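Local coordinates for protein putative NADPH:quinone reductase (Bacillus thuringiensis, PDB 3GMS) that probably reduces quinones or related substrates with NADPH, as a medium-chain dehydrogenase/reductase family member combining a GroES-like catalytic domain with a Rossmann-type nucleotide-binding domain, at residues A[120-125]-A[298-304]; A[111-117]-A[288-292]; A[39-45]-A[326-332]. One frame throughout, in Å; residues are numbered along the deposited sequence. Where two conformers were deposited one is given.

Interaction 1 (A[120-125]-A[298-304])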
loop_
_atom_site.group_PDB
_atom_site.type_symbol
_atom_site.label_atom_id
_atom_site.label_comp_id
_atom_site.label_asym_id
_atom_site.label_seq_id
_atom_site.Cartn_x
_atom_site.Cartn_y
_atom_site.Cartn_z
ATOM N N PHE A 120 -9.029 12.047 4.295
ATOM C CA PHE A 120 -7.814 11.815 3.502
ATOM C C PHE A 120 -6.811 10.892 4.190
ATOM O O PHE A 120 -6.154 10.048 3.566
ATOM C CB PHE A 120 -7.190 13.144 3.079
ATOM C CG PHE A 120 -8.045 13.890 2.120
ATOM C CD1 PHE A 120 -7.859 13.740 0.736
ATOM C CD2 PHE A 120 -9.079 14.726 2.602
ATOM C CE1 PHE A 120 -8.690 14.434 -0.181
ATOM C CE2 PHE A 120 -9.896 15.436 1.704
ATOM C CZ PHE A 120 -9.700 15.291 0.298
ATOM N N THR A 121 -6.782 10.978 5.514
ATOM C CA THR A 121 -6.027 10.022 6.307
ATOM C C THR A 121 -6.685 8.652 6.188
ATOM O O THR A 121 -6.008 7.650 5.936
ATOM C CB THR A 121 -5.957 10.525 7.775
ATOM O OG1 THR A 121 -5.260 11.769 7.773
ATOM C CG2 THR A 121 -5.200 9.508 8.650
ATOM N N ALA A 122 -8.016 8.582 6.389
ATOM C CA ALA A 122 -8.717 7.315 6.287
ATOM C C ALA A 122 -8.538 6.637 4.924
ATOM O O ALA A 122 -8.374 5.409 4.821
ATOM C CB ALA A 122 -10.237 7.528 6.571
ATOM N N ALA A 123 -8.517 7.454 3.888
ATOM C CA ALA A 123 -8.409 6.943 2.537
ATOM C C ALA A 123 -7.045 6.270 2.253
ATOM O O ALA A 123 -6.834 5.711 1.156
ATOM C CB ALA A 123 -8.676 8.102 1.545
ATOM N N GLN A 124 -6.102 6.397 3.191
ATOM C CA GLN A 124 -4.747 5.858 3.042
ATOM C C GLN A 124 -4.443 4.741 4.024
ATOM O O GLN A 124 -3.282 4.259 4.112
ATOM C CB GLN A 124 -3.700 6.976 3.188
ATOM C CG GLN A 124 -3.746 8.062 2.126
ATOM C CD GLN A 124 -2.715 9.117 2.456
ATOM O OE1 GLN A 124 -1.532 8.905 2.240
ATOM N NE2 GLN A 124 -3.145 10.198 3.079
ATOM N N MET A 125 -5.492 4.265 4.720
ATOM C CA MET A 125 -5.309 3.355 5.858
ATOM C C MET A 125 -4.956 1.896 5.496
ATOM O O MET A 125 -4.417 1.174 6.330
ATOM C CB MET A 125 -6.570 3.368 6.743
ATOM C CG MET A 125 -6.486 2.635 8.136
ATOM S SD MET A 125 -5.531 3.562 9.399
ATOM C CE MET A 125 -6.501 5.022 9.506
ATOM N N PHE A 298 0.238 9.798 7.846
ATOM C CA PHE A 298 0.294 9.400 6.434
ATOM C C PHE A 298 0.775 10.568 5.608
ATOM O O PHE A 298 1.099 11.629 6.174
ATOM C CB PHE A 298 -1.046 8.809 5.939
ATOM C CG PHE A 298 -1.514 7.606 6.715
ATOM C CD1 PHE A 298 -0.605 6.699 7.271
ATOM C CD2 PHE A 298 -2.881 7.363 6.880
ATOM C CE1 PHE A 298 -1.038 5.585 8.014
ATOM C CE2 PHE A 298 -3.319 6.244 7.580
ATOM C CZ PHE A 298 -2.382 5.338 8.158
ATOM N N MET A 299 0.832 10.379 4.285
ATOM C CA MET A 299 1.328 11.423 3.392
ATOM C C MET A 299 0.386 12.628 3.313
ATOM O O MET A 299 -0.816 12.509 3.405
ATOM C CB MET A 299 1.597 10.862 1.992
ATOM C CG MET A 299 2.443 9.609 1.953
ATOM S SD MET A 299 4.217 9.917 2.192
ATOM C CE MET A 299 4.461 11.351 1.140
ATOM N N LYS A 300 0.961 13.809 3.145
ATOM C CA LYS A 300 0.133 15.006 2.973
ATOM C C LYS A 300 -0.572 14.939 1.594
ATOM O O LYS A 300 -0.187 14.159 0.705
ATOM C CB LYS A 300 1.012 16.257 3.093
ATOM C CG LYS A 300 2.265 16.145 2.256
ATOM C CD LYS A 300 3.321 17.158 2.665
ATOM C CE LYS A 300 4.315 17.359 1.535
ATOM N NZ LYS A 300 5.267 18.411 1.934
ATOM N N VAL A 301 -1.624 15.721 1.413
ATOM C CA VAL A 301 -2.292 15.767 0.139
ATOM C C VAL A 301 -1.493 16.550 -0.911
ATOM O O VAL A 301 -1.211 17.748 -0.705
ATOM C CB VAL A 301 -3.695 16.414 0.279
ATOM C CG1 VAL A 301 -4.445 16.344 -1.018
ATOM C CG2 VAL A 301 -4.503 15.671 1.371
ATOM N N HIS A 302 -1.183 15.903 -2.033
ATOM C CA HIS A 302 -0.601 16.577 -3.224
ATOM C C HIS A 302 -1.641 17.397 -3.989
ATOM O O HIS A 302 -1.461 18.594 -4.220
ATOM C CB HIS A 302 0.061 15.547 -4.166
ATOM C CG HIS A 302 0.688 16.143 -5.403
ATOM N ND1 HIS A 302 -0.032 16.472 -6.533
ATOM C CD2 HIS A 302 1.985 16.443 -5.684
ATOM C CE1 HIS A 302 0.787 16.960 -7.451
ATOM N NE2 HIS A 302 2.017 16.952 -6.963
ATOM N N SER A 303 -2.731 16.753 -4.402
ATOM C CA SER A 303 -3.751 17.404 -5.203
ATOM C C SER A 303 -4.973 16.511 -5.215
ATOM O O SER A 303 -4.877 15.336 -4.825
ATOM C CB SER A 303 -3.257 17.703 -6.649
ATOM O OG SER A 303 -2.722 16.562 -7.324
ATOM N N THR A 304 -6.102 17.087 -5.631
ATOM C CA THR A 304 -7.417 16.436 -5.612
ATOM C C THR A 304 -8.157 16.651 -6.940
ATOM O O THR A 304 -8.102 17.769 -7.540
ATOM C CB THR A 304 -8.272 16.969 -4.441
ATOM O OG1 THR A 304 -8.429 18.410 -4.535
ATOM C CG2 THR A 304 -7.617 16.611 -3.097
HETATM O O HOH W 1 -2.009 11.297 8.634
#
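A short helix running into a type I turn, Ala122 to Met125, lies against an extended run, 298-304, that becomes a strand at Val301. The contact thus joins helix 119-122 to the lead-in of strand 301-306, which pairs in parallel with 326-330 in the mixed sheet. The backbones stay well apart, Thr121 and Phe298 at 6.4 Å and Phe120 and Val301 at 7.6 Å between CA atoms, so side chains must bridge the gap. Gln124 NE2 donates to Met299 O across the contact (3.3 Å) and to Phe120 O within its own segment (3.1 Å), so the side-chain amide links the end of the helical turn to the loop before the strand. A primary amide suits the place because its two N-H groups can serve two carbonyls at once. Phe298 is the main apolar plug. Its ring has Gln124 O over one face, while Thr121 O approaches the edge, 3.3 Å from Phe298 CD2. Met125 SD also sits at the edge, 3.8 Å from Phe298 CZ, in a Met-aromatic contact; a flexible thioether fits such a rim easily. A water accepts from Phe298 N (2.8 Å) and donates weakly to Thr121 OG1 (3.4 Å), whose stronger partner is Asp118. Farther along, Phe120 CD1 is 3.9 Å from Val301 CG2 and Phe120 CE1 3.8 Å from Thr304 CG2; the ring also meets Phe328 edge-to-face. Beta-branched residues favour the extended strand and present compact methyls. The chemistry divides in two: one hydrogen bond, Gln124 NE2 to Met299 O, supplies the directional link, whereas Phe298, Met125 and Phe120 supply most of the apolar packing, on a partly buried surface.

Interaction 2 (A[111-117]-A[288-292])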
loop_
_atom_site.group_PDB
_atom_site.type_symbol
_atom_site.label_atom_id
_atom_site.label_comp_id
_atom_site.label_asym_id
_atom_site.label_seq_id
_atom_site.Cartn_x
_atom_site.Cartn_y
_atom_site.Cartn_z
ATOM N N VAL A 111 -14.549 -1.602 7.188
ATOM C CA VAL A 111 -13.788 -1.074 8.320
ATOM C C VAL A 111 -14.360 0.250 8.823
ATOM O O VAL A 111 -14.275 1.270 8.134
ATOM C CB VAL A 111 -12.278 -0.839 7.930
ATOM C CG1 VAL A 111 -11.493 -0.323 9.101
ATOM C CG2 VAL A 111 -11.641 -2.131 7.338
ATOM N N PRO A 112 -14.917 0.259 10.053
ATOM C CA PRO A 112 -15.446 1.501 10.631
ATOM C C PRO A 112 -14.340 2.506 10.866
ATOM O O PRO A 112 -13.280 2.125 11.327
ATOM C CB PRO A 112 -15.994 1.037 12.002
ATOM C CG PRO A 112 -16.268 -0.430 11.829
ATOM C CD PRO A 112 -15.109 -0.904 10.952
ATOM N N ILE A 113 -14.596 3.784 10.559
ATOM C CA ILE A 113 -13.630 4.853 10.795
ATOM C C ILE A 113 -14.196 5.835 11.849
ATOM O O ILE A 113 -15.327 6.269 11.720
ATOM C CB ILE A 113 -13.335 5.627 9.502
ATOM C CG1 ILE A 113 -12.683 4.666 8.491
ATOM C CG2 ILE A 113 -12.422 6.825 9.803
ATOM C CD1 ILE A 113 -11.235 4.217 8.841
ATOM N N PRO A 114 -13.418 6.144 12.886
ATOM C CA PRO A 114 -13.911 7.044 13.960
ATOM C C PRO A 114 -13.918 8.503 13.512
ATOM O O PRO A 114 -13.199 8.865 12.583
ATOM C CB PRO A 114 -12.895 6.817 15.089
ATOM C CG PRO A 114 -11.637 6.468 14.402
ATOM C CD PRO A 114 -12.046 5.676 13.156
ATOM N N ASP A 115 -14.740 9.333 14.159
ATOM C CA ASP A 115 -14.874 10.746 13.799
ATOM C C ASP A 115 -13.545 11.521 13.879
ATOM O O ASP A 115 -13.344 12.513 13.166
ATOM C CB ASP A 115 -15.925 11.417 14.696
ATOM C CG ASP A 115 -17.319 10.849 14.489
ATOM O OD1 ASP A 115 -17.560 10.113 13.509
ATOM O OD2 ASP A 115 -18.190 11.141 15.330
ATOM N N SER A 116 -12.667 11.034 14.740
ATOM C CA SER A 116 -11.313 11.557 14.949
ATOM C C SER A 116 -10.424 11.602 13.702
ATOM O O SER A 116 -9.475 12.380 13.636
ATOM C CB SER A 116 -10.620 10.673 15.984
ATOM O OG SER A 116 -9.583 11.366 16.634
ATOM N N ILE A 117 -10.706 10.734 12.733
ATOM C CA ILE A 117 -9.818 10.568 11.569
ATOM C C ILE A 117 -10.405 11.209 10.311
ATOM O O ILE A 117 -11.521 10.893 9.928
ATOM C CB ILE A 117 -9.497 9.073 11.359
ATOM C CG1 ILE A 117 -8.729 8.553 12.598
ATOM C CG2 ILE A 117 -8.806 8.840 9.989
ATOM C CD1 ILE A 117 -8.112 7.206 12.458
ATOM N N ILE A 288 -5.716 2.059 13.407
ATOM C CA ILE A 288 -6.537 3.241 13.705
ATOM C C ILE A 288 -6.079 3.864 15.045
ATOM O O ILE A 288 -5.913 5.080 15.126
ATOM C CB ILE A 288 -8.025 2.887 13.700
ATOM C CG1 ILE A 288 -8.505 2.680 12.237
ATOM C CG2 ILE A 288 -8.859 3.940 14.467
ATOM C CD1 ILE A 288 -9.899 2.030 12.155
ATOM N N ARG A 289 -5.859 3.039 16.075
ATOM C CA ARG A 289 -5.306 3.551 17.343
ATOM C C ARG A 289 -3.965 4.253 17.155
ATOM O O ARG A 289 -3.748 5.317 17.735
ATOM C CB ARG A 289 -5.141 2.456 18.407
ATOM C CG ARG A 289 -6.362 1.634 18.663
ATOM C CD ARG A 289 -7.613 2.433 18.876
ATOM N NE ARG A 289 -8.683 1.486 19.184
ATOM C CZ ARG A 289 -9.508 0.956 18.290
ATOM N NH1 ARG A 289 -9.462 1.325 17.012
ATOM N NH2 ARG A 289 -10.423 0.078 18.701
ATOM N N LEU A 290 -3.078 3.674 16.331
ATOM C CA LEU A 290 -1.754 4.256 16.060
ATOM C C LEU A 290 -1.863 5.635 15.379
ATOM O O LEU A 290 -1.114 6.572 15.712
ATOM C CB LEU A 290 -0.882 3.333 15.208
ATOM C CG LEU A 290 -0.359 2.061 15.900
ATOM C CD1 LEU A 290 0.348 1.150 14.907
ATOM C CD2 LEU A 290 0.529 2.405 17.119
ATOM N N VAL A 291 -2.815 5.754 14.469
ATOM C CA VAL A 291 -3.091 7.047 13.837
ATOM C C VAL A 291 -3.694 8.032 14.846
ATOM O O VAL A 291 -3.249 9.177 14.932
ATOM C CB VAL A 291 -3.995 6.905 12.602
ATOM C CG1 VAL A 291 -4.329 8.308 11.988
ATOM C CG2 VAL A 291 -3.292 6.058 11.549
ATOM N N GLU A 292 -4.680 7.576 15.617
ATOM C CA GLU A 292 -5.327 8.447 16.623
ATOM C C GLU A 292 -4.309 8.994 17.610
ATOM O O GLU A 292 -4.375 10.176 17.963
ATOM C CB GLU A 292 -6.384 7.697 17.387
ATOM C CG GLU A 292 -7.675 7.580 16.694
ATOM C CD GLU A 292 -8.611 6.636 17.412
ATOM O OE1 GLU A 292 -8.133 5.661 18.047
ATOM O OE2 GLU A 292 -9.824 6.860 17.321
#
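Strand 110-112, paired with 89-92 in the mixed sheet of the GroES-like domain, leads into a loop that packs on the C-terminal end of helix 277-292, where Ile288 is the knob it wraps. Val111, still in the strand, offers CG1 to Ile288 CD1 at 4.2 Å; its branched side chain suits a buried strand position, where Trp280 and Phe284 of the same helix also touch it. Pro112 contributes mainly its backbone, with Pro112 O 3.5 Å from the Ile288 CD1 methyl. Ile113 sets out sideways, yet its long side chain brings CD1 to 4.2 Å from Ile288 CD1. Pro114 points at the helix and lays its ring on two residues: Pro114 CG is 3.8 Å from Ile288 CG2 and 3.5 Å from Glu292 OE2. It also opens a type I turn, closed by Ile117 N bonding to Pro114 O at 3.1 Å. Asp115 faces away from the helix, as befits a charged residue on an exposed turn, and Ser116 brings CB to 4.1 Å from Glu292 OE2. Ile117 then turns inward, its CD1 reaching Ile288 CG2 at 3.9 Å and Val291 CG1 at 4.0 Å. The side-chain pairs at Ile288 and Val291 are apolar, and no polar bond joins the two segments; shape and burial of branched aliphatic groups hold the loop to the helix, while the Glu292 carboxylate, merely abutting carbon atoms, marks the edge of this apolar patch.

Interaction 3 (A[39-45]-A[326-332])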
loop_
_atom_site.group_PDB
_atom_site.type_symbol
_atom_site.label_atom_id
_atom_site.label_comp_id
_atom_site.label_asym_id
_atom_site.label_seq_id
_atom_site.Cartn_x
_atom_site.Cartn_y
_atom_site.Cartn_z
ATOM N N MET A 39 -18.873 6.688 -2.019
ATOM C CA MET A 39 -17.449 7.083 -1.810
ATOM C C MET A 39 -17.244 8.598 -1.687
ATOM O O MET A 39 -17.912 9.393 -2.357
ATOM C CB MET A 39 -16.593 6.539 -2.953
ATOM C CG MET A 39 -16.541 4.967 -3.033
ATOM S SD MET A 39 -16.154 4.125 -1.472
ATOM C CE MET A 39 -14.369 4.560 -1.412
ATOM N N LEU A 40 -16.291 8.976 -0.827
ATOM C CA LEU A 40 -15.930 10.364 -0.631
ATOM C C LEU A 40 -14.596 10.570 -1.286
ATOM O O LEU A 40 -14.465 11.439 -2.151
ATOM C CB LEU A 40 -15.823 10.685 0.857
ATOM C CG LEU A 40 -17.145 10.530 1.617
ATOM C CD1 LEU A 40 -16.910 10.532 3.124
ATOM C CD2 LEU A 40 -18.076 11.694 1.268
ATOM N N VAL A 41 -13.624 9.713 -0.936
ATOM C CA VAL A 41 -12.215 9.995 -1.313
ATOM C C VAL A 41 -11.502 8.664 -1.559
ATOM O O VAL A 41 -11.608 7.738 -0.759
ATOM C CB VAL A 41 -11.459 10.756 -0.210
ATOM C CG1 VAL A 41 -9.941 10.924 -0.544
ATOM C CG2 VAL A 41 -12.114 12.103 0.115
ATOM N N ARG A 42 -10.766 8.564 -2.663
ATOM C CA ARG A 42 -9.811 7.416 -2.808
ATOM C C ARG A 42 -8.453 7.971 -3.228
ATOM O O ARG A 42 -8.419 8.908 -4.034
ATOM C CB ARG A 42 -10.213 6.397 -3.909
ATOM C CG ARG A 42 -11.706 6.200 -4.111
ATOM C CD ARG A 42 -12.226 7.220 -5.111
ATOM N NE ARG A 42 -13.662 7.127 -5.434
ATOM C CZ ARG A 42 -14.480 8.173 -5.560
ATOM N NH1 ARG A 42 -14.084 9.422 -5.321
ATOM N NH2 ARG A 42 -15.760 7.960 -5.889
ATOM N N PRO A 43 -7.350 7.348 -2.767
ATOM C CA PRO A 43 -6.038 7.732 -3.270
ATOM C C PRO A 43 -5.851 7.089 -4.644
ATOM O O PRO A 43 -6.520 6.101 -4.984
ATOM C CB PRO A 43 -5.093 7.088 -2.245
ATOM C CG PRO A 43 -5.760 5.718 -1.975
ATOM C CD PRO A 43 -7.282 6.135 -1.922
ATOM N N ILE A 44 -4.947 7.657 -5.436
ATOM C CA ILE A 44 -4.420 6.964 -6.592
ATOM C C ILE A 44 -3.074 6.385 -6.181
ATOM O O ILE A 44 -2.061 7.086 -6.109
ATOM C CB ILE A 44 -4.289 7.893 -7.812
ATOM C CG1 ILE A 44 -5.712 8.360 -8.213
ATOM C CG2 ILE A 44 -3.576 7.125 -8.982
ATOM C CD1 ILE A 44 -5.759 9.429 -9.339
ATOM N N ASN A 45 -3.063 5.106 -5.848
ATOM C CA ASN A 45 -1.796 4.476 -5.511
ATOM C C ASN A 45 -1.122 3.931 -6.778
ATOM O O ASN A 45 -1.793 3.383 -7.633
ATOM C CB ASN A 45 -2.010 3.299 -4.542
ATOM C CG ASN A 45 -2.609 3.729 -3.173
ATOM O OD1 ASN A 45 -2.282 4.786 -2.649
ATOM N ND2 ASN A 45 -3.449 2.870 -2.588
ATOM N N LYS A 326 0.248 12.499 -1.873
ATOM C CA LYS A 326 -0.731 11.635 -2.488
ATOM C C LYS A 326 -1.784 12.389 -3.335
ATOM O O LYS A 326 -2.292 13.408 -2.900
ATOM C CB LYS A 326 -1.429 10.892 -1.345
ATOM C CG LYS A 326 -2.211 9.690 -1.790
ATOM C CD LYS A 326 -1.297 8.561 -2.306
ATOM C CE LYS A 326 -0.711 7.738 -1.194
ATOM N NZ LYS A 326 -0.069 6.533 -1.762
ATOM N N VAL A 327 -2.088 11.891 -4.544
ATOM C CA VAL A 327 -3.130 12.448 -5.362
ATOM C C VAL A 327 -4.424 11.687 -5.060
ATOM O O VAL A 327 -4.391 10.478 -4.893
ATOM C CB VAL A 327 -2.783 12.275 -6.853
ATOM C CG1 VAL A 327 -3.916 12.861 -7.746
ATOM C CG2 VAL A 327 -1.426 12.972 -7.149
ATOM N N PHE A 328 -5.538 12.380 -4.951
ATOM C CA PHE A 328 -6.820 11.724 -4.651
ATOM C C PHE A 328 -7.901 12.011 -5.647
ATOM O O PHE A 328 -7.928 13.098 -6.263
ATOM C CB PHE A 328 -7.338 12.203 -3.272
ATOM C CG PHE A 328 -6.437 11.867 -2.120
ATOM C CD1 PHE A 328 -6.673 10.719 -1.340
ATOM C CD2 PHE A 328 -5.379 12.705 -1.766
ATOM C CE1 PHE A 328 -5.843 10.421 -0.271
ATOM C CE2 PHE A 328 -4.511 12.386 -0.694
ATOM C CZ PHE A 328 -4.761 11.248 0.060
ATOM N N LEU A 329 -8.848 11.062 -5.724
ATOM C CA LEU A 329 -10.082 11.206 -6.498
ATOM C C LEU A 329 -11.195 11.443 -5.539
ATOM O O LEU A 329 -11.428 10.622 -4.647
ATOM C CB LEU A 329 -10.379 9.924 -7.285
ATOM C CG LEU A 329 -9.390 9.609 -8.421
ATOM C CD1 LEU A 329 -9.515 8.170 -8.932
ATOM C CD2 LEU A 329 -9.401 10.667 -9.607
ATOM N N THR A 330 -11.874 12.588 -5.676
ATOM C CA THR A 330 -12.796 12.965 -4.616
ATOM C C THR A 330 -14.205 13.052 -5.206
ATOM O O THR A 330 -14.364 13.237 -6.426
ATOM C CB THR A 330 -12.399 14.304 -3.928
ATOM O OG1 THR A 330 -12.477 15.367 -4.889
ATOM C CG2 THR A 330 -10.987 14.251 -3.309
ATOM N N SER A 331 -15.215 12.908 -4.356
ATOM C CA SER A 331 -16.598 12.898 -4.830
ATOM C C SER A 331 -17.535 13.611 -3.874
ATOM O O SER A 331 -18.608 13.111 -3.588
ATOM C CB SER A 331 -17.078 11.453 -5.021
ATOM O OG SER A 331 -16.502 10.852 -6.165
ATOM N N TYR A 332 -17.145 14.775 -3.382
ATOM C CA TYR A 332 -17.932 15.448 -2.366
ATOM C C TYR A 332 -19.219 16.082 -2.926
ATOM O O TYR A 332 -19.193 16.492 -4.080
ATOM C CB TYR A 332 -17.074 16.502 -1.676
ATOM C CG TYR A 332 -16.035 15.908 -0.735
ATOM C CD1 TYR A 332 -14.677 15.947 -1.048
ATOM C CD2 TYR A 332 -16.414 15.327 0.481
ATOM C CE1 TYR A 332 -13.704 15.406 -0.173
ATOM C CE2 TYR A 332 -15.464 14.801 1.368
ATOM C CZ TYR A 332 -14.109 14.855 1.035
ATOM O OH TYR A 332 -13.203 14.331 1.918
HETATM O O HOH W 2 -0.709 9.554 -5.564
#
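Strands 39-43 and 326-330 pair antiparallel within the mixed sheet of the GroES-like domain, and Leu40 and Val41 form a classic beta bulge opposite Val71 of the next strand. Leu329 N to Arg42 O (2.8 Å) and Arg42 N to Leu329 O (2.9 Å) centre the ladder. On the face bearing Val41 and Thr330, the two methyls of Val41 fill the space between two rings: Val41 CG1 is 3.4 Å from Phe328 CD1, and Val41 CG2 3.5 Å from Tyr332 CZ. The compact branched side chain suits this narrow gap. The Phe328 ring also meets Pro43 obliquely, Phe328 CE1 being 3.9 Å from Pro43 CB. The slim end of Ile44 reaches Leu329 and Val327, with Ile44 CD1 3.7 Å from Leu329 CG and 4.2 Å from Val327 CG1; Ile44 and Val327 also touch helix 310-318. Arg42 folds back along the strand, its long guanidinium suited to several acceptors: Arg42 NH1 serves Leu329 O (3.0 Å) and Ser331 OG (2.9 Å), Arg42 NH2 also serves Ser331 OG (3.0 Å), and Thr98 and Gln100 supply further carbonyls. One water joins Ile44 O and Val327 N, 2.9 Å from each.

In the fold
All three contacts reach the mixed sheet of the GroES-like domain and tie its N-terminal part to chain that returns after the Rossmann-type sheet. Interactions 1 and 3 are neighbours, centres about 8 Å apart, because strands 301-306 and 326-330 lie side by side and parallel. Interaction 2 lies about 14 Å from interaction 1 and about 18 Å from interaction 3, centre to centre; it touches only the former, where Val291 meets Phe298, Thr121 and Met125. Along the chain, 39-45 comes first and 326-332 last, enclosing the other two, whose segments alternate: 111-117, 120-125, 288-292, 298-304. The presumed catalytic domain, as in medium-chain dehydrogenases, is therefore assembled from both ends of the chain around the inserted nucleotide-binding domain.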